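Local coordinates for uncharacterized protein (Equus caballus, PDB 5WF2) that probably associates with the AP-4 adaptor complex and may thereby take part in vesicular trafficking of proteins at the trans-Golgi network, at residues 48-51 and 52-56; 121-124 and 125-129. All blocks are in the same frame, centred on the assembly; numbering follows the deposited sequence.

Both contacts are local ones, each made within a single helix of the tepsin VHS/ENTH-like domain, one piece of a longer protein. Contact 1 lies on helix 44-56, the second helix of this all-helical chain, and contact 2 follows on the last, helix 117-132. Their centres are 21 Å apart, and about 11 Å separates their nearest atoms, so they do not touch. Each helix turns one face inward. Around contact 1 that face meets helices 25-35 and 59-68, while around contact 2 it meets helices 75-89 and 96-111. Together they sample the early and late parts of one compact helical domain.

Contact 1 (48-51 and 52-56); sequences QHFV and KECGL
Phe50 and Cys54 meet on the inner face of alpha-helix 44-56, one turn apart, in a sulfur-aromatic contact. Cys54 SG sits over one face of the Phe50 ring, 3.7 Å from the ring centroid. It is offset toward the rim, and CZ is its nearest ring atom. Phe50 CG lies anti to the backbone N (chi1 175°), whereas Cys54 SG stands beside its own N (chi1 -80°); these two choices place the sulfur over the ring. Leu30 and Val62 touch both side chains, tying the pair to helices 25-35 and 59-68. A serine in place of Phe50 would probably leave the sulfur without its aromatic face and open a gap between these helices. On a more exposed side, His49 and Glu53 cross obliquely, ring and carboxylate planes 34° apart. The touching atom of Glu53 is its methylene CG, 3.6 Å from His49 NE2, and the nearer carboxylate oxygen, OE2, stays 4.3 Å from that nitrogen. Beneath the side chains, Cys54 N donates to Phe50 O at 2.8 Å, and Glu53 N reaches His49 O at 2.9 Å.

Contact 2 (121-124 and 125-129); sequences KATK and ILRHF
Ile125 turns CG1 to the side of its own backbone N (chi1 -66°) and extends CD1 beyond it (chi2 169°), which carries this branch back over the preceding turn to Lys121. There Ile125 CG1 lies 3.3 Å from Lys121 O, and Ile125 CD1 meets Lys121 CG at 4.1 Å. The Lys121 chain and the isoleucine branch pass at a slant, and the touch is one of methyl on methylene. Leu82 of helix 75-89 touches both side chains, so the pair faces a neighbouring helix, and Phe129 packs on Val85 of that helix and on Ile99 of helix 96-111.

All of this belongs to one alpha-helix, 117-132, the last helix of the chain, in the tepsin VHS/ENTH-like domain. Its i to i+4 backbone bonds run through the contact. Ile125 N donates to Lys121 O at 3.1 Å. The bond from Arg127 N to Thr123 O is shorter, 2.8 Å. Leu126 N bonds to Ala122 O, and His128 N to Lys124 O, in the same pattern.

Thr123 and Arg127 form a second pair, on a more exposed side. Thr123 CG2, the methyl, lies 3.9 Å from Arg127 NH1 and 4.1 Å from Arg127 CG. The arginine chain folds at chi2 and chi3, and its guanidinium comes to the methyl obliquely. The polar groups are engaged separately: Thr123 OG1 is hydrogen-bonded with Thr119 O one turn earlier, and Arg127 NH2 makes a salt bridge with Glu130, so the charge is met further along the same helix. Ile125 O sits 3.5 Å above the plane of the Phe129 ring, offset toward its rim.

Contact 1 (48-51 and 52-56)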
# COMPACT_ATOMS: atom_id res chain seq x y z
N GLN A 48 11.04 -4.40 5.68
CA GLN A 48 11.48 -5.78 5.46
C GLN A 48 10.58 -6.78 6.17
O GLN A 48 10.26 -7.84 5.63
CB GLN A 48 12.93 -5.94 5.93
CG GLN A 48 13.90 -5.20 5.03
CD GLN A 48 15.35 -5.59 5.28
OE1 GLN A 48 15.65 -6.43 6.14
NE2 GLN A 48 16.25 -4.97 4.53
N HIS A 49 10.17 -6.45 7.40
CA HIS A 49 9.21 -7.28 8.12
C HIS A 49 7.89 -7.38 7.38
O HIS A 49 7.35 -8.47 7.19
CB HIS A 49 8.99 -6.72 9.53
CG HIS A 49 7.78 -7.27 10.22
ND1 HIS A 49 6.61 -6.55 10.33
CD2 HIS A 49 7.56 -8.46 10.83
CE1 HIS A 49 5.72 -7.28 10.99
NE2 HIS A 49 6.27 -8.44 11.30
N PHE A 50 7.36 -6.24 6.94
CA PHE A 50 6.10 -6.23 6.21
C PHE A 50 6.18 -7.15 5.00
O PHE A 50 5.30 -8.01 4.80
CB PHE A 50 5.74 -4.81 5.79
CG PHE A 50 4.49 -4.74 4.93
CD1 PHE A 50 3.25 -4.96 5.48
CD2 PHE A 50 4.58 -4.46 3.58
CE1 PHE A 50 2.11 -4.91 4.69
CE2 PHE A 50 3.43 -4.40 2.78
CZ PHE A 50 2.21 -4.63 3.33
N VAL A 51 7.24 -7.02 4.20
CA VAL A 51 7.40 -7.84 3.00
C VAL A 51 7.54 -9.32 3.33
O VAL A 51 6.99 -10.19 2.64
CB VAL A 51 8.60 -7.31 2.21
CG1 VAL A 51 8.98 -8.28 1.12
CG2 VAL A 51 8.22 -5.99 1.64
N LYS A 52 8.30 -9.65 4.37
CA LYS A 52 8.44 -11.04 4.79
C LYS A 52 7.09 -11.64 5.13
O LYS A 52 6.73 -12.73 4.65
CB LYS A 52 9.39 -11.13 5.98
CG LYS A 52 9.44 -12.50 6.62
CD LYS A 52 10.74 -12.70 7.36
CE LYS A 52 10.64 -13.84 8.37
NZ LYS A 52 10.37 -13.34 9.76
N GLU A 53 6.29 -10.91 5.92
CA GLU A 53 4.97 -11.40 6.31
C GLU A 53 4.03 -11.50 5.12
O GLU A 53 3.25 -12.44 5.02
CB GLU A 53 4.37 -10.50 7.37
CG GLU A 53 5.02 -10.59 8.74
CD GLU A 53 5.06 -12.00 9.29
OE1 GLU A 53 4.02 -12.69 9.24
OE2 GLU A 53 6.15 -12.43 9.74
N CYS A 54 4.07 -10.50 4.23
CA CYS A 54 3.29 -10.60 2.99
C CYS A 54 3.52 -11.93 2.28
O CYS A 54 2.59 -12.54 1.76
CB CYS A 54 3.64 -9.47 2.04
SG CYS A 54 2.84 -7.96 2.46
N GLY A 55 4.78 -12.35 2.20
CA GLY A 55 5.12 -13.61 1.56
C GLY A 55 4.44 -14.79 2.18
O GLY A 55 4.31 -15.83 1.52
N LEU A 56 4.01 -14.68 3.43
CA LEU A 56 3.39 -15.81 4.12
C LEU A 56 1.88 -15.76 4.09
O LEU A 56 1.23 -16.76 4.40
CB LEU A 56 3.90 -15.86 5.58
CG LEU A 56 5.41 -16.06 5.72
CD1 LEU A 56 5.91 -15.91 7.18
CD2 LEU A 56 5.84 -17.40 5.15

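Contact 2 (121-124 and 125-129)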
# COMPACT_ATOMS: atom_id res chain seq x y z
N LYS A 121 3.44 11.44 -3.30
CA LYS A 121 3.89 10.06 -3.17
C LYS A 121 3.04 9.13 -4.02
O LYS A 121 3.56 8.19 -4.64
CB LYS A 121 3.87 9.65 -1.70
CG LYS A 121 4.55 8.26 -1.44
CD LYS A 121 4.69 7.90 0.06
CE LYS A 121 6.03 7.19 0.33
NZ LYS A 121 6.28 6.18 -0.74
N ALA A 122 1.72 9.34 -4.05
CA ALA A 122 0.86 8.52 -4.91
C ALA A 122 1.24 8.68 -6.36
O ALA A 122 1.19 7.72 -7.14
CB ALA A 122 -0.59 8.92 -4.71
N THR A 123 1.58 9.90 -6.77
CA THR A 123 1.95 10.14 -8.16
C THR A 123 3.21 9.35 -8.52
O THR A 123 3.27 8.70 -9.57
CB THR A 123 2.13 11.63 -8.42
OG1 THR A 123 0.90 12.34 -8.18
CG2 THR A 123 2.53 11.86 -9.86
N LYS A 124 4.24 9.39 -7.64
CA LYS A 124 5.51 8.71 -7.96
C LYS A 124 5.32 7.21 -8.04
O LYS A 124 5.89 6.55 -8.91
CB LYS A 124 6.59 9.03 -6.92
CG LYS A 124 6.77 10.49 -6.69
CD LYS A 124 8.18 10.87 -6.22
CE LYS A 124 8.51 10.39 -4.85
NZ LYS A 124 9.73 11.14 -4.31
N ILE A 125 4.49 6.66 -7.16
CA ILE A 125 4.21 5.22 -7.19
C ILE A 125 3.50 4.87 -8.49
O ILE A 125 3.81 3.87 -9.14
CB ILE A 125 3.37 4.81 -5.98
CG1 ILE A 125 4.15 4.97 -4.68
CG2 ILE A 125 2.95 3.38 -6.13
CD1 ILE A 125 3.37 4.84 -3.41
N LEU A 126 2.47 5.64 -8.84
CA LEU A 126 1.71 5.36 -10.04
C LEU A 126 2.59 5.44 -11.27
O LEU A 126 2.54 4.58 -12.14
CB LEU A 126 0.54 6.34 -10.14
CG LEU A 126 -0.41 6.21 -11.33
CD1 LEU A 126 -0.95 4.81 -11.41
CD2 LEU A 126 -1.55 7.20 -11.18
N ARG A 127 3.43 6.49 -11.34
CA ARG A 127 4.31 6.64 -12.51
C ARG A 127 5.32 5.50 -12.61
O ARG A 127 5.66 5.06 -13.71
CB ARG A 127 5.03 7.98 -12.47
CG ARG A 127 4.11 9.22 -12.60
CD ARG A 127 3.56 9.47 -14.00
NE ARG A 127 2.25 8.86 -14.16
CZ ARG A 127 1.10 9.42 -13.80
NH1 ARG A 127 1.08 10.64 -13.25
NH2 ARG A 127 -0.03 8.76 -13.98
N HIS A 128 5.77 4.99 -11.48
CA HIS A 128 6.70 3.87 -11.46
C HIS A 128 6.02 2.59 -11.99
O HIS A 128 6.57 1.91 -12.87
CB HIS A 128 7.22 3.68 -10.06
CG HIS A 128 8.26 2.61 -9.95
ND1 HIS A 128 9.58 2.82 -10.31
CD2 HIS A 128 8.15 1.30 -9.64
CE1 HIS A 128 10.25 1.69 -10.14
NE2 HIS A 128 9.41 0.75 -9.75
N PHE A 129 4.83 2.26 -11.47
CA PHE A 129 4.15 1.05 -11.92
C PHE A 129 3.80 1.13 -13.40
O PHE A 129 3.94 0.16 -14.14
CB PHE A 129 2.89 0.81 -11.07
CG PHE A 129 3.13 0.51 -9.61
CD1 PHE A 129 4.38 0.11 -9.13
CD2 PHE A 129 2.04 0.47 -8.72
CE1 PHE A 129 4.56 -0.20 -7.80
CE2 PHE A 129 2.22 0.15 -7.38
CZ PHE A 129 3.47 -0.19 -6.91